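Local coordinates for protein probable glucarate dehydratase (Mycobacterium smegmatis str. MC2 155, PDB 3VDG) that probably dehydrates glucarate or a related acid sugar as a metal-dependent member of the enolase superfamily, at residues 340-352 with 367-381. Sequence-based numbering, arbitrary orientation.
Sequences LSMHSNSHLGISL and YACDTHWPWRHEDVV. With FMT (formic acid), chain B; ACT (acetate ion), chain E.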
ATOM      1  N   LEU A 340      -5.015   0.623 -13.962  1.00 18.37           N
ATOM      2  CA  LEU A 340      -3.701   0.006 -13.687  1.00 19.50           C
ATOM      3  C   LEU A 340      -3.424  -1.100 -14.680  1.00 22.53           C
ATOM      4  O   LEU A 340      -4.249  -1.991 -14.874  1.00 21.50           O
ATOM      5  CB  LEU A 340      -3.658  -0.580 -12.273  1.00 17.85           C
ATOM      6  CG  LEU A 340      -2.299  -1.194 -11.872  1.00 21.19           C
ATOM      7  CD1 LEU A 340      -1.279  -0.082 -11.649  1.00 16.65           C
ATOM      8  CD2 LEU A 340      -2.467  -2.019 -10.602  1.00 22.50           C
ATOM      9  N   SER A 341      -2.260  -1.045 -15.311  1.00 19.18           N
ATOM     10  CA  SER A 341      -1.861  -2.099 -16.228  1.00 19.45           C
ATOM     11  C   SER A 341      -0.440  -2.495 -15.816  1.00 21.69           C
ATOM     12  O   SER A 341      -0.004  -2.163 -14.700  1.00 20.65           O
ATOM     13  CB  SER A 341      -1.935  -1.565 -17.677  1.00 21.11           C
ATOM     14  OG  SER A 341      -1.684  -2.592 -18.636  1.00 26.51           O
ATOM     15  N   MET A 342       0.284  -3.189 -16.686  1.00 21.64           N
ATOM     16  CA  MET A 342       1.675  -3.548 -16.377  1.00 21.24           C
ATOM     17  C   MET A 342       2.590  -3.471 -17.600  1.00 24.36           C
ATOM     18  O   MET A 342       2.262  -3.979 -18.682  1.00 24.43           O
ATOM     19  CB  MET A 342       1.764  -4.941 -15.733  1.00 24.66           C
ATOM     20  CG  MET A 342       3.155  -5.287 -15.215  1.00 28.74           C
ATOM     21  SD  MET A 342       3.269  -6.968 -14.534  1.00 27.99           S
ATOM     22  CE  MET A 342       2.123  -6.887 -13.152  1.00 25.06           C
ATOM     23  N   HIS A 343       3.744  -2.841 -17.393  1.00 20.70           N
ATOM     24  CA  HIS A 343       4.777  -2.605 -18.393  1.00 19.76           C
ATOM     25  C   HIS A 343       5.791  -3.700 -18.280  1.00 28.30           C
ATOM     26  O   HIS A 343       5.965  -4.295 -17.216  1.00 26.16           O
ATOM     27  CB  HIS A 343       5.450  -1.255 -18.069  1.00 18.75           C
ATOM     28  CG  HIS A 343       6.770  -1.015 -18.782  1.00 23.76           C
ATOM     29  ND1 HIS A 343       7.975  -1.347 -18.231  1.00 24.70           N
ATOM     30  CD2 HIS A 343       7.051  -0.454 -20.030  1.00 27.91           C
ATOM     31  CE1 HIS A 343       8.966  -1.015 -19.089  1.00 25.42           C
ATOM     32  NE2 HIS A 343       8.401  -0.468 -20.188  1.00 26.91           N
ATOM     33  N   SER A 344       6.490  -3.978 -19.369  1.00 22.35           N
ATOM     34  CA  SER A 344       7.543  -4.986 -19.320  1.00 21.47           C
ATOM     35  C   SER A 344       8.730  -4.589 -20.188  1.00 22.21           C
ATOM     36  O   SER A 344       8.613  -3.720 -21.058  1.00 24.55           O
ATOM     37  CB  SER A 344       7.016  -6.372 -19.702  1.00 31.53           C
ATOM     38  OG  SER A 344       7.100  -6.597 -21.076  1.00 37.57           O
ATOM     39  N   ASN A 345       9.875  -5.182 -19.893  1.00 21.47           N
ATOM     40  CA  ASN A 345      11.041  -5.107 -20.763  1.00 23.74           C
ATOM     41  C   ASN A 345      11.477  -6.537 -21.010  1.00 25.48           C
ATOM     42  O   ASN A 345      11.023  -7.453 -20.317  1.00 23.88           O
ATOM     43  CB  ASN A 345      12.169  -4.354 -20.074  1.00 20.77           C
ATOM     44  CG  ASN A 345      11.951  -2.846 -20.057  1.00 39.93           C
ATOM     45  OD1 ASN A 345      11.858  -2.244 -18.994  1.00 27.60           O
ATOM     46  ND2 ASN A 345      11.862  -2.234 -21.238  1.00 26.07           N
ATOM     47  N   SER A 346      12.352  -6.747 -21.989  1.00 22.07           N
ATOM     48  CA  SER A 346      12.870  -8.093 -22.231  1.00 23.35           C
ATOM     49  C   SER A 346      13.226  -8.745 -20.889  1.00 23.81           C
ATOM     50  O   SER A 346      13.992  -8.176 -20.131  1.00 23.67           O
ATOM     51  CB  SER A 346      14.125  -8.003 -23.095  1.00 24.81           C
ATOM     52  OG  SER A 346      13.854  -7.261 -24.272  1.00 28.76           O
ATOM     53  N   HIS A 347      12.689  -9.939 -20.611  1.00 21.29           N
ATOM     54  CA  HIS A 347      12.827 -10.555 -19.284  1.00 23.11           C
ATOM     55  C   HIS A 347      12.712 -12.063 -19.366  1.00 20.43           C
ATOM     56  O   HIS A 347      12.264 -12.614 -20.368  1.00 23.06           O
ATOM     57  CB  HIS A 347      11.741 -10.012 -18.351  1.00 21.16           C
ATOM     58  CG  HIS A 347      10.351 -10.514 -18.686  1.00 22.74           C
ATOM     59  ND1 HIS A 347       9.895 -11.726 -18.287  1.00 25.71           N
ATOM     60  CD2 HIS A 347       9.318  -9.932 -19.428  1.00 19.93           C
ATOM     61  CE1 HIS A 347       8.636 -11.905 -18.750  1.00 21.61           C
ATOM     62  NE2 HIS A 347       8.287 -10.807 -19.446  1.00 23.64           N
ATOM     63  N   LEU A 348      13.095 -12.735 -18.294  1.00 18.44           N
ATOM     64  CA  LEU A 348      13.098 -14.203 -18.246  1.00 22.70           C
ATOM     65  C   LEU A 348      12.102 -14.698 -17.197  1.00 19.79           C
ATOM     66  O   LEU A 348      11.211 -13.957 -16.792  1.00 20.66           O
ATOM     67  CB  LEU A 348      14.515 -14.696 -17.962  1.00 22.67           C
ATOM     68  CG  LEU A 348      15.502 -14.313 -19.074  1.00 23.52           C
ATOM     69  CD1 LEU A 348      16.934 -14.779 -18.796  1.00 23.58           C
ATOM     70  CD2 LEU A 348      15.002 -14.837 -20.422  1.00 20.59           C
ATOM     71  N   GLY A 349      12.245 -15.940 -16.756  1.00 22.48           N
ATOM     72  CA  GLY A 349      11.197 -16.596 -15.966  1.00 19.37           C
ATOM     73  C   GLY A 349      11.035 -16.192 -14.500  1.00 20.43           C
ATOM     74  O   GLY A 349       9.958 -16.369 -13.910  1.00 20.71           O
ATOM     75  N   ILE A 350      12.097 -15.670 -13.905  1.00 19.38           N
ATOM     76  CA  ILE A 350      12.017 -15.149 -12.540  1.00 19.51           C
ATOM     77  C   ILE A 350      11.124 -13.907 -12.529  1.00 20.96           C
ATOM     78  O   ILE A 350      10.160 -13.809 -11.742  1.00 17.27           O
ATOM     79  CB  ILE A 350      13.422 -14.818 -12.000  1.00 17.53           C
ATOM     80  CG1 ILE A 350      14.277 -16.095 -11.916  1.00 21.22           C
ATOM     81  CG2 ILE A 350      13.301 -14.105 -10.650  1.00 16.98           C
ATOM     82  CD1 ILE A 350      15.765 -15.839 -11.710  1.00 22.69           C
ATOM     83  N   SER A 351      11.431 -12.951 -13.409  1.00 18.01           N
ATOM     84  CA  SER A 351      10.554 -11.788 -13.576  1.00 19.37           C
ATOM     85  C   SER A 351       9.135 -12.225 -13.912  1.00 20.33           C
ATOM     86  O   SER A 351       8.160 -11.657 -13.410  1.00 18.84           O
ATOM     87  CB  SER A 351      11.082 -10.857 -14.682  1.00 18.07           C
ATOM     88  OG  SER A 351      12.212 -10.119 -14.226  1.00 25.90           O
ATOM     89  N   LEU A 352       8.998 -13.218 -14.787  1.00 20.33           N
ATOM     90  CA  LEU A 352       7.643 -13.590 -15.192  1.00 22.93           C
ATOM     91  C   LEU A 352       6.872 -14.113 -13.968  1.00 20.32           C
ATOM     92  O   LEU A 352       5.710 -13.747 -13.737  1.00 19.48           O
ATOM     93  CB  LEU A 352       7.662 -14.641 -16.310  1.00 15.13           C
ATOM     94  CG  LEU A 352       6.273 -15.102 -16.790  1.00 23.75           C
ATOM     95  CD1 LEU A 352       5.433 -13.935 -17.305  1.00 17.08           C
ATOM     96  CD2 LEU A 352       6.416 -16.168 -17.870  1.00 26.26           C
ATOM     97  N   TYR A 367      -6.519  -4.923 -16.783  1.00 27.67           N
ATOM     98  CA  TYR A 367      -5.948  -4.925 -18.131  1.00 28.07           C
ATOM     99  C   TYR A 367      -4.969  -6.077 -18.299  1.00 25.97           C
ATOM    100  O   TYR A 367      -4.274  -6.464 -17.358  1.00 26.97           O
ATOM    101  CB  TYR A 367      -5.202  -3.620 -18.426  1.00 26.16           C
ATOM    102  CG  TYR A 367      -6.075  -2.400 -18.584  1.00 27.47           C
ATOM    103  CD1 TYR A 367      -6.962  -2.283 -19.651  1.00 31.00           C
ATOM    104  CD2 TYR A 367      -6.008  -1.361 -17.673  1.00 30.27           C
ATOM    105  CE1 TYR A 367      -7.770  -1.164 -19.793  1.00 25.48           C
ATOM    106  CE2 TYR A 367      -6.793  -0.232 -17.818  1.00 30.45           C
ATOM    107  CZ  TYR A 367      -7.669  -0.139 -18.879  1.00 31.83           C
ATOM    108  OH  TYR A 367      -8.451   0.979 -19.003  1.00 30.63           O
ATOM    109  N   ALA A 368      -4.887  -6.628 -19.502  1.00 23.17           N
ATOM    110  CA  ALA A 368      -3.907  -7.667 -19.760  1.00 21.03           C
ATOM    111  C   ALA A 368      -2.502  -7.075 -19.561  1.00 25.22           C
ATOM    112  O   ALA A 368      -2.268  -5.934 -19.944  1.00 22.20           O
ATOM    113  CB  ALA A 368      -4.084  -8.183 -21.185  1.00 23.62           C
ATOM    114  N   CYS A 369      -1.577  -7.828 -18.964  1.00 23.06           N
ATOM    115  CA  CYS A 369      -0.195  -7.355 -18.767  1.00 21.64           C
ATOM    116  C   CYS A 369       0.644  -7.458 -20.039  1.00 23.78           C
ATOM    117  O   CYS A 369       0.539  -8.426 -20.784  1.00 26.08           O
ATOM    118  CB  CYS A 369       0.518  -8.181 -17.675  1.00 18.54           C
ATOM    119  SG  CYS A 369      -0.255  -8.071 -16.030  1.00 25.69           S
ATOM    120  N   ASP A 370       1.517  -6.482 -20.266  1.00 21.17           N
ATOM    121  CA  ASP A 370       2.537  -6.620 -21.313  1.00 23.08           C
ATOM    122  C   ASP A 370       3.553  -7.705 -20.945  1.00 27.14           C
ATOM    123  O   ASP A 370       3.870  -7.898 -19.772  1.00 23.03           O
ATOM    124  CB  ASP A 370       3.297  -5.299 -21.476  1.00 21.65           C
ATOM    125  CG  ASP A 370       2.432  -4.180 -22.089  1.00 29.76           C
ATOM    126  OD1 ASP A 370       1.333  -4.465 -22.598  1.00 33.69           O
ATOM    127  OD2 ASP A 370       2.884  -3.018 -22.078  1.00 45.63           O
ATOM    128  N   THR A 371       4.074  -8.407 -21.947  1.00 21.39           N
ATOM    129  CA  THR A 371       5.261  -9.239 -21.747  1.00 21.32           C
ATOM    130  C   THR A 371       6.014  -9.322 -23.069  1.00 22.36           C
ATOM    131  O   THR A 371       5.406  -9.244 -24.133  1.00 21.26           O
ATOM    132  CB  THR A 371       4.903 -10.667 -21.283  1.00 20.61           C
ATOM    133  OG1 THR A 371       6.104 -11.444 -21.130  1.00 22.90           O
ATOM    134  CG2 THR A 371       3.983 -11.350 -22.307  1.00 19.26           C
ATOM    135  N   HIS A 372       7.334  -9.450 -22.985  1.00 21.05           N
ATOM    136  CA  HIS A 372       8.186  -9.670 -24.159  1.00 23.60           C
ATOM    137  C   HIS A 372       8.415 -11.144 -24.357  1.00 23.77           C
ATOM    138  O   HIS A 372       9.207 -11.551 -25.198  1.00 23.41           O
ATOM    139  CB  HIS A 372       9.537  -8.998 -23.949  1.00 23.51           C
ATOM    140  CG  HIS A 372       9.508  -7.499 -24.106  1.00 21.94           C
ATOM    141  ND1 HIS A 372       8.834  -6.692 -23.262  1.00 23.73           N
ATOM    142  CD2 HIS A 372      10.098  -6.671 -25.056  1.00 23.59           C
ATOM    143  CE1 HIS A 372       8.994  -5.408 -23.644  1.00 31.45           C
ATOM    144  NE2 HIS A 372       9.769  -5.398 -24.740  1.00 22.25           N
ATOM    145  N   TRP A 373       7.707 -11.973 -23.595  1.00 21.46           N
ATOM    146  CA  TRP A 373       7.934 -13.436 -23.654  1.00 27.55           C
ATOM    147  C   TRP A 373       8.095 -14.090 -25.024  1.00 24.92           C
ATOM    148  O   TRP A 373       9.004 -14.900 -25.219  1.00 25.42           O
ATOM    149  CB  TRP A 373       6.851 -14.171 -22.876  1.00 24.59           C
ATOM    150  CG  TRP A 373       7.286 -15.538 -22.418  1.00 26.35           C
ATOM    151  CD1 TRP A 373       6.828 -16.774 -22.865  1.00 24.29           C
ATOM    152  CD2 TRP A 373       8.282 -15.850 -21.381  1.00 23.46           C
ATOM    153  NE1 TRP A 373       7.463 -17.803 -22.199  1.00 24.79           N
ATOM    154  CE2 TRP A 373       8.340 -17.315 -21.293  1.00 28.14           C
ATOM    155  CE3 TRP A 373       9.090 -15.088 -20.540  1.00 24.71           C
ATOM    156  CZ2 TRP A 373       9.174 -17.964 -20.404  1.00 27.72           C
ATOM    157  CZ3 TRP A 373       9.938 -15.762 -19.650  1.00 23.11           C
ATOM    158  CH2 TRP A 373       9.974 -17.165 -19.586  1.00 29.56           C
ATOM    159  N   PRO A 374       7.183 -13.814 -25.978  1.00 25.49           N
ATOM    160  CA  PRO A 374       7.284 -14.492 -27.280  1.00 21.78           C
ATOM    161  C   PRO A 374       8.598 -14.219 -28.008  1.00 22.88           C
ATOM    162  O   PRO A 374       8.993 -14.990 -28.878  1.00 25.81           O
ATOM    163  CB  PRO A 374       6.118 -13.900 -28.078  1.00 27.22           C
ATOM    164  CG  PRO A 374       5.147 -13.429 -27.037  1.00 22.95           C
ATOM    165  CD  PRO A 374       6.001 -12.942 -25.904  1.00 22.54           C
ATOM    166  N   TRP A 375       9.276 -13.136 -27.646  1.00 23.06           N
ATOM    167  CA  TRP A 375      10.479 -12.734 -28.352  1.00 23.09           C
ATOM    168  C   TRP A 375      11.715 -13.418 -27.877  1.00 36.39           C
ATOM    169  O   TRP A 375      12.769 -13.264 -28.486  1.00 30.99           O
ATOM    170  CB  TRP A 375      10.663 -11.220 -28.269  1.00 19.54           C
ATOM    171  CG  TRP A 375       9.508 -10.506 -28.932  1.00 25.02           C
ATOM    172  CD1 TRP A 375       8.554  -9.694 -28.336  1.00 23.49           C
ATOM    173  CD2 TRP A 375       9.155 -10.533 -30.360  1.00 22.15           C
ATOM    174  NE1 TRP A 375       7.649  -9.231 -29.273  1.00 26.65           N
ATOM    175  CE2 TRP A 375       7.972  -9.692 -30.511  1.00 22.97           C
ATOM    176  CE3 TRP A 375       9.691 -11.154 -31.489  1.00 27.46           C
ATOM    177  CZ2 TRP A 375       7.362  -9.499 -31.741  1.00 25.22           C
ATOM    178  CZ3 TRP A 375       9.075 -10.939 -32.722  1.00 24.34           C
ATOM    179  CH2 TRP A 375       7.938 -10.134 -32.845  1.00 23.75           C
ATOM    180  N   ARG A 376      11.637 -14.162 -26.781  1.00 26.45           N
ATOM    181  CA  ARG A 376      12.830 -14.909 -26.346  1.00 20.47           C
ATOM    182  C   ARG A 376      12.569 -16.404 -26.452  1.00 21.85           C
ATOM    183  O   ARG A 376      11.419 -16.811 -26.678  1.00 23.10           O
ATOM    184  CB  ARG A 376      13.370 -14.458 -24.969  1.00 26.70           C
ATOM    185  CG  ARG A 376      12.342 -14.308 -23.831  1.00 24.77           C
ATOM    186  CD  ARG A 376      12.073 -15.609 -23.090  1.00 25.32           C
ATOM    187  NE  ARG A 376      10.996 -16.372 -23.717  1.00 27.04           N
ATOM    188  CZ  ARG A 376      10.906 -17.693 -23.676  1.00 31.46           C
ATOM    189  NH1 ARG A 376      11.820 -18.406 -23.027  1.00 26.27           N
ATOM    190  NH2 ARG A 376       9.899 -18.299 -24.281  1.00 31.26           N
ATOM    191  N   HIS A 377      13.622 -17.218 -26.353  1.00 25.62           N
ATOM    192  CA  HIS A 377      13.454 -18.682 -26.398  1.00 27.35           C
ATOM    193  C   HIS A 377      14.438 -19.363 -25.477  1.00 24.72           C
ATOM    194  O   HIS A 377      14.708 -20.552 -25.624  1.00 30.67           O
ATOM    195  CB  HIS A 377      13.617 -19.206 -27.819  1.00 30.74           C
ATOM    196  CG  HIS A 377      14.958 -18.883 -28.423  1.00 32.99           C
ATOM    197  ND1 HIS A 377      15.170 -17.777 -29.167  1.00 38.27           N
ATOM    198  CD2 HIS A 377      16.187 -19.538 -28.330  1.00 38.62           C
ATOM    199  CE1 HIS A 377      16.467 -17.728 -29.539  1.00 37.34           C
ATOM    200  NE2 HIS A 377      17.086 -18.808 -29.030  1.00 36.42           N
ATOM    201  N   GLU A 378      15.000 -18.602 -24.541  1.00 24.17           N
ATOM    202  CA  GLU A 378      15.940 -19.111 -23.532  1.00 24.38           C
ATOM    203  C   GLU A 378      15.421 -18.727 -22.142  1.00 26.42           C
ATOM    204  O   GLU A 378      14.568 -17.842 -22.014  1.00 26.93           O
ATOM    205  CB  GLU A 378      17.345 -18.530 -23.754  1.00 21.80           C
ATOM    206  CG  GLU A 378      17.997 -18.997 -25.071  1.00 29.38           C
ATOM    207  CD  GLU A 378      19.052 -18.037 -25.624  1.00 45.65           C
ATOM    208  OE1 GLU A 378      18.700 -16.900 -26.020  1.00 40.03           O
ATOM    209  OE2 GLU A 378      20.242 -18.427 -25.686  1.00 32.91           O
ATOM    210  N   ASP A 379      15.912 -19.398 -21.104  1.00 26.56           N
ATOM    211  CA  ASP A 379      15.475 -19.089 -19.739  1.00 28.90           C
ATOM    212  C   ASP A 379      16.485 -19.625 -18.737  1.00 28.52           C
ATOM    213  O   ASP A 379      17.358 -20.444 -19.092  1.00 28.53           O
ATOM    214  CB  ASP A 379      14.073 -19.652 -19.463  1.00 25.46           C
ATOM    215  CG  ASP A 379      13.346 -18.902 -18.328  1.00 29.22           C
ATOM    216  OD1 ASP A 379      13.971 -18.094 -17.611  1.00 24.19           O
ATOM    217  OD2 ASP A 379      12.145 -19.127 -18.145  1.00 28.65           O
ATOM    218  N   VAL A 380      16.394 -19.143 -17.501  1.00 22.70           N
ATOM    219  CA  VAL A 380      17.306 -19.576 -16.433  1.00 20.72           C
ATOM    220  C   VAL A 380      16.632 -20.451 -15.378  1.00 24.22           C
ATOM    221  O   VAL A 380      17.306 -20.970 -14.480  1.00 25.88           O
ATOM    222  CB  VAL A 380      17.977 -18.390 -15.697  1.00 26.51           C
ATOM    223  CG1 VAL A 380      18.908 -17.626 -16.632  1.00 30.49           C
ATOM    224  CG2 VAL A 380      16.930 -17.466 -15.103  1.00 20.28           C
ATOM    225  N   VAL A 381      15.313 -20.603 -15.473  1.00 25.48           N
ATOM    226  CA  VAL A 381      14.577 -21.439 -14.521  1.00 30.04           C
ATOM    227  C   VAL A 381      14.130 -22.746 -15.155  1.00 32.25           C
ATOM    228  O   VAL A 381      13.991 -22.846 -16.371  1.00 24.62           O
ATOM    229  CB  VAL A 381      13.349 -20.713 -13.906  1.00 24.64           C
ATOM    230  CG1 VAL A 381      13.798 -19.419 -13.240  1.00 25.29           C
ATOM    231  CG2 VAL A 381      12.264 -20.451 -14.955  1.00 23.72           C
TER
HETATM  232  C   FMT B 501       9.193   0.881 -23.467  1.00 46.96           C
HETATM  233  O1  FMT B 501       8.096   1.429 -23.427  1.00 40.43           O
HETATM  234  O2  FMT B 501       9.799   0.500 -22.336  1.00 32.81           O
HETATM  235  C   ACT E 504      11.045  -1.895 -26.138  1.00 40.25           C
HETATM  236  O   ACT E 504      11.129  -3.069 -25.691  1.00 29.73           O
HETATM  237  OXT ACT E 504      11.746  -1.520 -27.103  1.00 27.43           O
HETATM  238  CH3 ACT E 504      10.096  -0.905 -25.520  1.00 31.56           C
HETATM  239  O   HOH W   1       5.564  -2.738 -21.883  1.00 38.70           O
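From Ser341-Tyr367 to Ser344-Thr371 the two backbones run side by side in the same direction, CA atoms 4.9 to 5.4 Å apart, with one direct backbone bond, from Asp370 N to Met342 O (3.1 Å). This is the closing seam of the enolase-type (β/α)7β barrel: strand 339-342 is the seventh barrel strand, and 367-371 fills the gap to the first, where Cys369 pairs with Pro168 and Ser170. Met342 CB and CE both rest against Cys369 SG. Asp370 is held by Lys214 and Arg242, and its OD2 also takes a water that accepts from Ser344 N.

Further along, two histidines stitch the loops. Ser344 OG and His372 ND1 share a hydrogen bond of 2.8 Å, OG lying in the ring plane, while the backbone N of Ser346 lies over the centre of that ring. His347 is gripped at both nitrogens: NE2 hydrogen-bonds to Thr371 OG1 (2.8 Å) and ND1 gives a nearly straight bond to Leu348 O (169°), which fixes the ring's rotation. Thr371 OG1 also accepts from Trp373 N, an ST turn. The Trp373 six-membered ring is then sandwiched, with Leu352 CD2 in a CH-pi contact over one face (3.8 Å from the centroid) and Arg376 NE over the opposite face.

The His343 side chain lies about 4 Å from the sodium ion bound by Asp244, Glu269 and Asn292; its NE2 donates to formate and ND1 bonds Asp316, consistent with the His-Asp dyad of this family. His372 NE2 donates to an acetate, like the formate probably a crystallisation component, that His52 and Asn47 also bind. Beyond, Ile350 CG1 packs on Val381 CG1 (3.6 Å). At the start of helix 349-360, Asp379, its CG anti to the backbone N (chi1 -156°), offers OD1 to Gly349 N at 2.9 Å, and Val380 N reaches the same oxygen from the other face of the carboxylate.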